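Local coordinates for oxalate biosynthetic component 1 (PDB 5IKY), which is a bifunctional enzyme of quorum sensing-dependent oxalate production that combines serine hydrolase activity with an additional lyase activity, at residues 375-380 with 446-451; 311-316 with 347-352; 53-58 with 160-165; 423-428 with 457-462. All coordinates share one frame; numbering follows the deposited sequence.

Contact 1: 375-380 with 446-451; sequences VLFMLV and CKISLL
L379 and I448 form the apolar centre, CG2 of I448 lying 3.8 Å from CG of L379. On the same face CB of F377 packs on CG1 of I448, and the ring's edge meets C446, with CB of C446 3.9 Å from CE2 and almost in the ring plane. V436 of helix 418-442 closes over L379 and I448 from outside. On the other face M378 bends at chi2 (52°) and again at chi3, which lays its thioether over the neighbouring strand: SD comes to 3.5 Å from CB of S449, and CE reaches CB of L451 at 3.9 Å. Five N-H...O=C bonds join the two parallel strands in register, from K447 N to V375 O (2.8 Å) through to L451 N to L379 O (3.2 Å). The polar edge follows on the M378 face. Water 1 donates to F377 O (2.9 Å), which also accepts from S449 N, and it pairs with S449 OG at 3.1 Å. These strands are neighbours in an eight-stranded TIM-type barrel. The chemistry implies an oily layer between strands and outer helices, with the inner wall mixing thioether, hydroxyl and water.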
loop_
_atom_site.group_PDB
_atom_site.type_symbol
_atom_site.label_atom_id
_atom_site.label_comp_id
_atom_site.label_asym_id
_atom_site.label_seq_id
_atom_site.Cartn_x
_atom_site.Cartn_y
_atom_site.Cartn_z
ATOM N N VAL A 375 19.362 -14.760 12.048
ATOM C CA VAL A 375 19.895 -15.280 10.801
ATOM C C VAL A 375 18.742 -15.769 9.937
ATOM O O VAL A 375 17.852 -16.467 10.417
ATOM C CB VAL A 375 20.906 -16.423 11.055
ATOM C CG1 VAL A 375 21.500 -16.928 9.751
ATOM C CG2 VAL A 375 22.006 -15.938 11.974
ATOM N N LEU A 376 18.753 -15.391 8.663
ATOM C CA LEU A 376 17.638 -15.695 7.772
ATOM C C LEU A 376 17.928 -16.897 6.885
ATOM O O LEU A 376 18.971 -16.959 6.234
ATOM C CB LEU A 376 17.315 -14.478 6.909
ATOM C CG LEU A 376 17.174 -13.158 7.665
ATOM C CD1 LEU A 376 16.977 -12.013 6.694
ATOM C CD2 LEU A 376 16.024 -13.239 8.656
ATOM N N PHE A 377 16.999 -17.847 6.845
ATOM C CA PHE A 377 17.185 -19.047 6.039
ATOM C C PHE A 377 16.067 -19.251 5.027
ATOM O O PHE A 377 14.894 -19.022 5.317
ATOM C CB PHE A 377 17.299 -20.283 6.934
ATOM C CG PHE A 377 18.588 -20.359 7.695
ATOM C CD1 PHE A 377 19.731 -20.851 7.091
ATOM C CD2 PHE A 377 18.659 -19.934 9.010
ATOM C CE1 PHE A 377 20.924 -20.924 7.788
ATOM C CE2 PHE A 377 19.846 -20.004 9.711
ATOM C CZ PHE A 377 20.981 -20.499 9.100
ATOM N N MET A 378 16.460 -19.696 3.836
ATOM C CA MET A 378 15.538 -19.998 2.751
ATOM C C MET A 378 15.676 -21.464 2.345
ATOM O O MET A 378 16.714 -21.867 1.817
ATOM C CB MET A 378 15.813 -19.092 1.550
ATOM C CG MET A 378 14.614 -18.852 0.656
ATOM S SD MET A 378 13.192 -18.304 1.603
ATOM C CE MET A 378 12.007 -19.523 1.077
ATOM N N LEU A 379 14.641 -22.260 2.591
ATOM C CA LEU A 379 14.679 -23.672 2.219
ATOM C C LEU A 379 14.197 -23.886 0.792
ATOM O O LEU A 379 13.002 -23.802 0.509
ATOM C CB LEU A 379 13.837 -24.517 3.176
ATOM C CG LEU A 379 14.290 -24.600 4.633
ATOM C CD1 LEU A 379 13.443 -25.617 5.386
ATOM C CD2 LEU A 379 15.769 -24.944 4.728
ATOM N N VAL A 380 15.138 -24.163 -0.104
ATOM C CA VAL A 380 14.809 -24.469 -1.490
ATOM C C VAL A 380 14.454 -25.945 -1.615
ATOM O O VAL A 380 15.286 -26.763 -2.007
ATOM C CB VAL A 380 15.974 -24.130 -2.432
ATOM C CG1 VAL A 380 15.506 -24.132 -3.876
ATOM C CG2 VAL A 380 16.565 -22.776 -2.066
ATOM N N CYS A 446 17.094 -17.346 14.680
ATOM C CA CYS A 446 17.012 -17.485 13.232
ATOM C C CYS A 446 15.577 -17.584 12.721
ATOM O O CYS A 446 14.681 -18.040 13.429
ATOM C CB CYS A 446 17.802 -18.711 12.770
ATOM S SG CYS A 446 16.987 -20.288 13.100
ATOM N N LYS A 447 15.379 -17.153 11.479
ATOM C CA LYS A 447 14.098 -17.291 10.793
ATOM C C LYS A 447 14.248 -18.249 9.622
ATOM O O LYS A 447 15.231 -18.185 8.885
ATOM C CB LYS A 447 13.593 -15.936 10.298
ATOM C CG LYS A 447 13.372 -14.908 11.392
ATOM C CD LYS A 447 12.199 -15.294 12.268
ATOM C CE LYS A 447 11.965 -14.260 13.352
ATOM N NZ LYS A 447 10.764 -14.587 14.169
ATOM N N ILE A 448 13.275 -19.140 9.453
ATOM C CA ILE A 448 13.316 -20.111 8.366
ATOM C C ILE A 448 12.067 -20.029 7.498
ATOM O O ILE A 448 10.947 -20.127 7.999
ATOM C CB ILE A 448 13.459 -21.545 8.897
ATOM C CG1 ILE A 448 14.729 -21.681 9.741
ATOM C CG2 ILE A 448 13.474 -22.541 7.747
ATOM C CD1 ILE A 448 14.856 -23.021 10.430
ATOM N N SER A 449 12.266 -19.848 6.196
ATOM C CA SER A 449 11.155 -19.801 5.254
ATOM C C SER A 449 11.207 -20.966 4.269
ATOM O O SER A 449 12.239 -21.621 4.111
ATOM C CB SER A 449 11.146 -18.473 4.494
ATOM O OG SER A 449 10.960 -17.384 5.381
ATOM N N LEU A 450 10.082 -21.213 3.604
ATOM C CA LEU A 450 9.963 -22.331 2.677
ATOM C C LEU A 450 9.504 -21.890 1.291
ATOM O O LEU A 450 8.620 -21.043 1.160
ATOM C CB LEU A 450 8.985 -23.368 3.229
ATOM C CG LEU A 450 8.612 -24.544 2.326
ATOM C CD1 LEU A 450 9.807 -25.459 2.135
ATOM C CD2 LEU A 450 7.428 -25.309 2.893
ATOM N N LEU A 451 10.111 -22.467 0.259
ATOM C CA LEU A 451 9.601 -22.316 -1.096
ATOM C C LEU A 451 9.422 -23.696 -1.720
ATOM O O LEU A 451 10.130 -24.641 -1.376
ATOM C CB LEU A 451 10.534 -21.442 -1.946
ATOM C CG LEU A 451 11.849 -21.997 -2.503
ATOM C CD1 LEU A 451 11.647 -22.679 -3.854
ATOM C CD2 LEU A 451 12.865 -20.879 -2.629
HETATM O O HOH W 1 13.883 -16.326 5.741
#

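Contact 2: 311-316 with 347-352; sequences ASFSPG and PEIEVF
E350 meets two serines of 311-316 along its length. Its CB touches S314 OG at 3.4 Å. CG stands beside the backbone N (chi1 -51°), and the chain then bends at chi2 (-138°), which carries it over to S312 on the neighbouring strand. There CD comes within 3.3 Å of S312 OG, and at the tip OE1 accepts from water 2 at 2.6 Å, the same water holding S312 OG only weakly. The E350 side chain ends close to the bound magnesium ion. The same S314 OG donates to E350 O at 3.3 Å, in the carbonyl plane on a lone pair, and lies at the edge of the F352 ring. Strands 310-313 and 346-351 run parallel as neighbours in the TIM-type barrel, their short axes diverging by 43°, with E348 N to A311 O (2.8 Å), F313 N to E348 O and E350 N to F313 O as the ladder between them. On the outer face F313 lies alongside P347 and I349, all pointing the same way: CB of F313 packs on CB of P347 at 3.7 Å and CD2 on CD1 of I349 at 3.8 Å, beneath L333 and L337 of helix 330-343. Further on, P315 crosses I349 at about a right angle, CD against CG2. Facing inward, E348 stretches out fully and its OE1 accepts from N277 ND2.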
loop_
_atom_site.group_PDB
_atom_site.type_symbol
_atom_site.label_atom_id
_atom_site.label_comp_id
_atom_site.label_asym_id
_atom_site.label_seq_id
_atom_site.Cartn_x
_atom_site.Cartn_y
_atom_site.Cartn_z
ATOM N N ALA A 311 20.395 -9.848 1.001
ATOM C CA ALA A 311 20.956 -10.376 -0.239
ATOM C C ALA A 311 21.210 -11.882 -0.131
ATOM O O ALA A 311 21.543 -12.392 0.940
ATOM C CB ALA A 311 22.241 -9.643 -0.597
ATOM N N SER A 312 21.049 -12.586 -1.247
ATOM C CA SER A 312 21.229 -14.033 -1.284
ATOM C C SER A 312 22.653 -14.442 -0.931
ATOM O O SER A 312 23.619 -13.762 -1.277
ATOM C CB SER A 312 20.858 -14.579 -2.666
ATOM O OG SER A 312 19.460 -14.523 -2.864
ATOM N N PHE A 313 22.769 -15.571 -0.241
ATOM C CA PHE A 313 24.051 -16.055 0.240
ATOM C C PHE A 313 24.005 -17.576 0.355
ATOM O O PHE A 313 23.200 -18.121 1.108
ATOM C CB PHE A 313 24.386 -15.413 1.592
ATOM C CG PHE A 313 25.785 -15.685 2.074
ATOM C CD1 PHE A 313 26.846 -14.909 1.636
ATOM C CD2 PHE A 313 26.034 -16.706 2.978
ATOM C CE1 PHE A 313 28.134 -15.152 2.084
ATOM C CE2 PHE A 313 27.321 -16.953 3.430
ATOM C CZ PHE A 313 28.371 -16.174 2.981
ATOM N N SER A 314 24.855 -18.261 -0.404
ATOM C CA SER A 314 24.908 -19.719 -0.353
ATOM C C SER A 314 26.308 -20.208 -0.002
ATOM O O SER A 314 27.211 -20.177 -0.836
ATOM C CB SER A 314 24.458 -20.322 -1.685
ATOM O OG SER A 314 23.084 -20.064 -1.922
ATOM N N PRO A 315 26.496 -20.661 1.245
ATOM C CA PRO A 315 27.813 -21.132 1.678
ATOM C C PRO A 315 28.144 -22.512 1.113
ATOM O O PRO A 315 28.283 -23.474 1.867
ATOM C CB PRO A 315 27.683 -21.172 3.202
ATOM C CG PRO A 315 26.230 -21.427 3.435
ATOM C CD PRO A 315 25.498 -20.723 2.326
ATOM N N GLY A 316 28.260 -22.596 -0.208
ATOM C CA GLY A 316 28.596 -23.840 -0.875
ATOM C C GLY A 316 28.115 -23.848 -2.313
ATOM O O GLY A 316 27.333 -22.983 -2.710
ATOM N N PRO A 347 22.565 -11.163 5.102
ATOM C CA PRO A 347 22.458 -12.269 4.145
ATOM C C PRO A 347 21.207 -13.110 4.372
ATOM O O PRO A 347 20.746 -13.229 5.505
ATOM C CB PRO A 347 23.719 -13.093 4.419
ATOM C CG PRO A 347 24.062 -12.795 5.834
ATOM C CD PRO A 347 23.668 -11.358 6.058
ATOM N N GLU A 348 20.655 -13.667 3.298
ATOM C CA GLU A 348 19.657 -14.719 3.430
ATOM C C GLU A 348 20.247 -16.001 2.888
ATOM O O GLU A 348 20.588 -16.090 1.707
ATOM C CB GLU A 348 18.367 -14.389 2.688
ATOM C CG GLU A 348 17.250 -15.388 2.952
ATOM C CD GLU A 348 16.085 -15.234 1.995
ATOM O OE1 GLU A 348 16.325 -14.962 0.799
ATOM O OE2 GLU A 348 14.927 -15.376 2.445
ATOM N N ILE A 349 20.372 -16.996 3.755
ATOM C CA ILE A 349 20.983 -18.249 3.354
ATOM C C ILE A 349 20.032 -19.042 2.477
ATOM O O ILE A 349 19.005 -19.533 2.943
ATOM C CB ILE A 349 21.381 -19.099 4.567
ATOM C CG1 ILE A 349 21.941 -18.211 5.684
ATOM C CG2 ILE A 349 22.372 -20.176 4.153
ATOM C CD1 ILE A 349 23.167 -17.430 5.292
ATOM N N GLU A 350 20.371 -19.153 1.198
ATOM C CA GLU A 350 19.600 -19.989 0.294
ATOM C C GLU A 350 20.051 -21.432 0.475
ATOM O O GLU A 350 21.127 -21.819 0.021
ATOM C CB GLU A 350 19.772 -19.531 -1.153
ATOM C CG GLU A 350 19.521 -18.044 -1.357
ATOM C CD GLU A 350 18.717 -17.748 -2.610
ATOM O OE1 GLU A 350 19.310 -17.732 -3.710
ATOM O OE2 GLU A 350 17.492 -17.525 -2.493
ATOM N N VAL A 351 19.235 -22.216 1.169
ATOM C CA VAL A 351 19.583 -23.595 1.477
ATOM C C VAL A 351 19.168 -24.528 0.341
ATOM O O VAL A 351 18.051 -25.047 0.321
ATOM C CB VAL A 351 18.933 -24.046 2.794
ATOM C CG1 VAL A 351 19.365 -25.456 3.143
ATOM C CG2 VAL A 351 19.307 -23.084 3.914
ATOM N N PHE A 352 20.074 -24.730 -0.608
ATOM C CA PHE A 352 19.794 -25.566 -1.768
ATOM C C PHE A 352 20.000 -27.050 -1.482
ATOM O O PHE A 352 19.241 -27.890 -1.965
ATOM C CB PHE A 352 20.671 -25.148 -2.950
ATOM C CG PHE A 352 20.217 -23.888 -3.628
ATOM C CD1 PHE A 352 19.185 -23.917 -4.552
ATOM C CD2 PHE A 352 20.825 -22.676 -3.350
ATOM C CE1 PHE A 352 18.766 -22.765 -5.180
ATOM C CE2 PHE A 352 20.410 -21.518 -3.981
ATOM C CZ PHE A 352 19.379 -21.563 -4.896
HETATM O O HOH W 2 18.774 -16.270 -5.746
#

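Contact 3: 53-58 with 160-165; sequences EAVPAG and LSPDFV
P162 is the residue on which V55, P56, A57 and G58 converge. It opens helix 162-172 directly after S161, the N-cap, and a proline suits this first helical position because no backbone N-H is needed there for a helical bond. S161 OG accepts from F164 N only weakly, at 3.5 Å, whereas S161 O takes V165 N at 3.1 Å. The first segment supplies strand 53-55, an outer strand of a small antiparallel sheet, and the turn that follows it. Packing is tight on the strand side. V55 has CG2 anti to its backbone N (CG1 at chi1 68°), and this branch crosses the proline ring obliquely, 3.5 Å from CD and 3.7 Å from CG of P162. W192 of the adjoining strand 190-192 touches both V55 and S161. The chain then curves round the ring, with P56 O 3.4 Å from CG of P162. G58 follows at a positive phi (117°), with its backbone passing close to CB of the same ring. The solvent side is looser: P56 and A57 are both exposed, the two proline rings come no nearer than 4.2 Å from CG of P56 to CG of P162, and CB of A57 points away from the helix. The contact is therefore partly buried, made of van der Waals touches between a turn and a helix start. One turn along, V165 faces the end of the loop, its CG2 branch resting 3.3 Å from G58 O.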
loop_
_atom_site.group_PDB
_atom_site.type_symbol
_atom_site.label_atom_id
_atom_site.label_comp_id
_atom_site.label_asym_id
_atom_site.label_seq_id
_atom_site.Cartn_x
_atom_site.Cartn_y
_atom_site.Cartn_z
ATOM N N GLU A 53 8.589 -25.714 -31.550
ATOM C CA GLU A 53 8.666 -27.131 -31.880
ATOM C C GLU A 53 8.005 -27.429 -33.217
ATOM O O GLU A 53 6.870 -27.014 -33.463
ATOM C CB GLU A 53 8.013 -27.975 -30.783
ATOM C CG GLU A 53 8.687 -27.872 -29.425
ATOM C CD GLU A 53 7.974 -28.685 -28.359
ATOM O OE1 GLU A 53 6.915 -29.274 -28.667
ATOM O OE2 GLU A 53 8.471 -28.734 -27.213
ATOM N N ALA A 54 8.718 -28.143 -34.081
ATOM C CA ALA A 54 8.146 -28.594 -35.344
ATOM C C ALA A 54 6.978 -29.528 -35.056
ATOM O O ALA A 54 7.029 -30.330 -34.122
ATOM C CB ALA A 54 9.195 -29.284 -36.196
ATOM N N VAL A 55 5.923 -29.416 -35.851
ATOM C CA VAL A 55 4.692 -30.133 -35.563
ATOM C C VAL A 55 3.974 -30.496 -36.867
ATOM O O VAL A 55 3.929 -29.695 -37.802
ATOM C CB VAL A 55 3.778 -29.286 -34.627
ATOM C CG1 VAL A 55 3.247 -28.042 -35.339
ATOM C CG2 VAL A 55 2.648 -30.118 -34.062
ATOM N N PRO A 56 3.446 -31.729 -36.952
ATOM C CA PRO A 56 2.737 -32.160 -38.164
ATOM C C PRO A 56 1.379 -31.483 -38.337
ATOM O O PRO A 56 0.939 -30.733 -37.467
ATOM C CB PRO A 56 2.562 -33.668 -37.951
ATOM C CG PRO A 56 2.620 -33.850 -36.471
ATOM C CD PRO A 56 3.608 -32.833 -35.989
ATOM N N ALA A 57 0.726 -31.755 -39.461
ATOM C CA ALA A 57 -0.611 -31.235 -39.714
ATOM C C ALA A 57 -1.612 -31.831 -38.730
ATOM O O ALA A 57 -1.337 -32.848 -38.092
ATOM C CB ALA A 57 -1.033 -31.529 -41.143
ATOM N N GLY A 58 -2.772 -31.192 -38.603
ATOM C CA GLY A 58 -3.814 -31.693 -37.725
ATOM C C GLY A 58 -4.172 -30.775 -36.572
ATOM O O GLY A 58 -5.135 -31.031 -35.850
ATOM N N LEU A 160 -3.468 -24.802 -31.302
ATOM C CA LEU A 160 -3.414 -26.020 -30.505
ATOM C C LEU A 160 -2.848 -27.159 -31.344
ATOM O O LEU A 160 -3.250 -27.354 -32.490
ATOM C CB LEU A 160 -4.800 -26.388 -29.969
ATOM C CG LEU A 160 -5.370 -25.468 -28.889
ATOM C CD1 LEU A 160 -6.774 -25.896 -28.494
ATOM C CD2 LEU A 160 -4.460 -25.448 -27.680
ATOM N N SER A 161 -1.914 -27.904 -30.764
ATOM C CA SER A 161 -1.244 -28.997 -31.463
ATOM C C SER A 161 -2.210 -30.110 -31.868
ATOM O O SER A 161 -3.280 -30.251 -31.275
ATOM C CB SER A 161 -0.133 -29.572 -30.586
ATOM O OG SER A 161 -0.670 -30.160 -29.414
ATOM N N PRO A 162 -1.841 -30.889 -32.899
ATOM C CA PRO A 162 -2.598 -32.075 -33.314
ATOM C C PRO A 162 -2.926 -32.967 -32.125
ATOM O O PRO A 162 -4.021 -33.522 -32.048
ATOM C CB PRO A 162 -1.643 -32.793 -34.272
ATOM C CG PRO A 162 -0.587 -31.791 -34.646
ATOM C CD PRO A 162 -0.823 -30.518 -33.893
ATOM N N ASP A 163 -1.971 -33.082 -31.207
ATOM C CA ASP A 163 -2.139 -33.876 -29.998
ATOM C C ASP A 163 -3.356 -33.409 -29.202
ATOM O O ASP A 163 -4.128 -34.226 -28.697
ATOM C CB ASP A 163 -0.875 -33.799 -29.140
ATOM C CG ASP A 163 -0.712 -35.001 -28.236
ATOM O OD1 ASP A 163 -0.111 -36.002 -28.682
ATOM O OD2 ASP A 163 -1.177 -34.943 -27.078
ATOM N N PHE A 164 -3.523 -32.094 -29.100
ATOM C CA PHE A 164 -4.699 -31.520 -28.451
ATOM C C PHE A 164 -5.977 -31.881 -29.200
ATOM O O PHE A 164 -6.975 -32.269 -28.595
ATOM C CB PHE A 164 -4.576 -29.996 -28.352
ATOM C CG PHE A 164 -3.899 -29.520 -27.098
ATOM C CD1 PHE A 164 -4.589 -29.481 -25.898
ATOM C CD2 PHE A 164 -2.582 -29.093 -27.123
ATOM C CE1 PHE A 164 -3.976 -29.040 -24.742
ATOM C CE2 PHE A 164 -1.963 -28.648 -25.970
ATOM C CZ PHE A 164 -2.662 -28.623 -24.778
ATOM N N VAL A 165 -5.932 -31.749 -30.523
ATOM C CA VAL A 165 -7.103 -31.959 -31.365
ATOM C C VAL A 165 -7.599 -33.403 -31.311
ATOM O O VAL A 165 -8.802 -33.648 -31.210
ATOM C CB VAL A 165 -6.807 -31.575 -32.827
ATOM C CG1 VAL A 165 -8.058 -31.713 -33.676
ATOM C CG2 VAL A 165 -6.263 -30.154 -32.897
#

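Contact 4: 423-428 with 457-462; sequences KAVELA and QALLVD
L459 supplies most of the apolar contact, pushing both methyl groups against one side of helix 418-442. Its CG stands beside the backbone N (chi1 -51°) and the chain is extended beyond it, which brings CD2 to 3.7 Å from CB of A424 and 3.9 Å from CG2 of V425. CD1 settles less closely, 4.5 Å from CB of A428 and 4.1 Å from A424 O. A424 and A428, one helical turn apart, keep this helix surface low, and V425 rises beside it to slide past L459 in the opposite direction. V425 also meets D462 at about a right angle: CG2 lies 3.8 Å and CG1 4.0 Å from CB of D462, so CG2 of V425 touches both the leucine methyl and the methylene of D462. The contact is thus van der Waals in character. Polar bonding begins just beyond it, where the D462 carboxylate divides its oxygens: OD2 accepts from H421 NE2, on the same helix as V425, and OD1 forms a salt bridge with R511 NH1. The polar groups thus lie at one margin of the apolar patch. Helices 418-442 and 460-466 precede and follow strand 446-451 of the TIM-type barrel. L459 lies against I409 and L413 of helix 403-415 as well, wedged between two helices, while L460 turns to I472 and V474 of strand 471-474 and V461 faces helix 497-510.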
loop_
_atom_site.group_PDB
_atom_site.type_symbol
_atom_site.label_atom_id
_atom_site.label_comp_id
_atom_site.label_asym_id
_atom_site.label_seq_id
_atom_site.Cartn_x
_atom_site.Cartn_y
_atom_site.Cartn_z
ATOM N N LYS A 423 -0.373 -37.856 2.938
ATOM C CA LYS A 423 0.822 -38.671 2.758
ATOM C C LYS A 423 1.925 -37.852 2.095
ATOM O O LYS A 423 3.105 -38.011 2.409
ATOM C CB LYS A 423 0.510 -39.918 1.927
ATOM N N ALA A 424 1.532 -36.968 1.184
ATOM C CA ALA A 424 2.483 -36.084 0.521
ATOM C C ALA A 424 3.080 -35.093 1.516
ATOM O O ALA A 424 4.278 -34.807 1.479
ATOM C CB ALA A 424 1.814 -35.348 -0.629
ATOM N N VAL A 425 2.237 -34.574 2.403
ATOM C CA VAL A 425 2.678 -33.621 3.416
ATOM C C VAL A 425 3.634 -34.280 4.402
ATOM O O VAL A 425 4.677 -33.716 4.740
ATOM C CB VAL A 425 1.484 -33.018 4.184
ATOM C CG1 VAL A 425 1.970 -32.168 5.349
ATOM C CG2 VAL A 425 0.615 -32.192 3.248
ATOM N N GLU A 426 3.279 -35.479 4.852
ATOM C CA GLU A 426 4.108 -36.222 5.794
ATOM C C GLU A 426 5.475 -36.535 5.193
ATOM O O GLU A 426 6.500 -36.409 5.864
ATOM C CB GLU A 426 3.411 -37.514 6.224
ATOM N N LEU A 427 5.485 -36.941 3.927
ATOM C CA LEU A 427 6.729 -37.247 3.228
ATOM C C LEU A 427 7.639 -36.025 3.157
ATOM O O LEU A 427 8.840 -36.117 3.405
ATOM C CB LEU A 427 6.443 -37.767 1.816
ATOM C CG LEU A 427 5.981 -39.219 1.687
ATOM C CD1 LEU A 427 5.752 -39.587 0.226
ATOM C CD2 LEU A 427 6.985 -40.158 2.329
ATOM N N ALA A 428 7.055 -34.880 2.820
ATOM C CA ALA A 428 7.813 -33.643 2.686
ATOM C C ALA A 428 8.336 -33.159 4.037
ATOM O O ALA A 428 9.493 -32.753 4.153
ATOM C CB ALA A 428 6.956 -32.569 2.034
ATOM N N GLN A 457 3.304 -26.700 -4.644
ATOM C CA GLN A 457 2.798 -25.544 -3.904
ATOM C C GLN A 457 1.492 -25.846 -3.176
ATOM O O GLN A 457 1.052 -25.069 -2.329
ATOM C CB GLN A 457 2.614 -24.342 -4.836
ATOM C CG GLN A 457 3.906 -23.591 -5.109
ATOM C CD GLN A 457 3.685 -22.213 -5.691
ATOM O OE1 GLN A 457 2.578 -21.869 -6.104
ATOM N NE2 GLN A 457 4.744 -21.411 -5.724
ATOM N N ALA A 458 0.882 -26.979 -3.503
ATOM C CA ALA A 458 -0.286 -27.448 -2.774
ATOM C C ALA A 458 0.113 -27.914 -1.375
ATOM O O ALA A 458 -0.735 -28.063 -0.497
ATOM C CB ALA A 458 -0.972 -28.570 -3.535
ATOM N N LEU A 459 1.410 -28.137 -1.177
ATOM C CA LEU A 459 1.933 -28.595 0.108
ATOM C C LEU A 459 2.499 -27.445 0.930
ATOM O O LEU A 459 2.856 -27.620 2.094
ATOM C CB LEU A 459 3.024 -29.644 -0.103
ATOM C CG LEU A 459 2.705 -30.825 -1.015
ATOM C CD1 LEU A 459 3.931 -31.705 -1.150
ATOM C CD2 LEU A 459 1.529 -31.614 -0.468
ATOM N N LEU A 460 2.572 -26.273 0.311
ATOM C CA LEU A 460 3.269 -25.126 0.879
ATOM C C LEU A 460 2.794 -24.761 2.284
ATOM O O LEU A 460 3.592 -24.695 3.217
ATOM C CB LEU A 460 3.118 -23.926 -0.054
ATOM C CG LEU A 460 4.242 -22.891 -0.053
ATOM C CD1 LEU A 460 5.594 -23.554 0.123
ATOM C CD2 LEU A 460 4.205 -22.099 -1.351
ATOM N N VAL A 461 1.495 -24.539 2.437
ATOM C CA VAL A 461 0.947 -24.136 3.728
ATOM C C VAL A 461 1.036 -25.254 4.769
ATOM O O VAL A 461 1.527 -25.035 5.876
ATOM C CB VAL A 461 -0.518 -23.687 3.596
ATOM C CG1 VAL A 461 -1.117 -23.431 4.965
ATOM C CG2 VAL A 461 -0.606 -22.441 2.732
ATOM N N ASP A 462 0.572 -26.448 4.410
ATOM C CA ASP A 462 0.535 -27.572 5.345
ATOM C C ASP A 462 1.925 -27.965 5.845
ATOM O O ASP A 462 2.102 -28.258 7.028
ATOM C CB ASP A 462 -0.145 -28.785 4.702
ATOM C CG ASP A 462 -1.651 -28.612 4.575
ATOM O OD1 ASP A 462 -2.258 -27.997 5.477
ATOM O OD2 ASP A 462 -2.228 -29.092 3.575
#

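In the fold
Contacts 1 and 2 share one barrel wall, with centres 9 Å apart: strand 346-351 lies beside strand 375-380, probably bonded through M378 N to I349 O (2.7 Å) and V351 N to M378 O (2.6 Å). The magnesium ion, bound by H227 and E477, lies about 4 Å from the side chain of E350 in contact 2 and about 7 Å from that of L451 in contact 1. Contact 4 belongs to the helices before and after strand 446-451; its centre is 17 Å from that of contact 1, and L460 CD1 reaches L450 CD2 at 3.8 Å. Contact 3 stands apart in the N-terminal region, about 21 Å from contact 4 between nearest atoms.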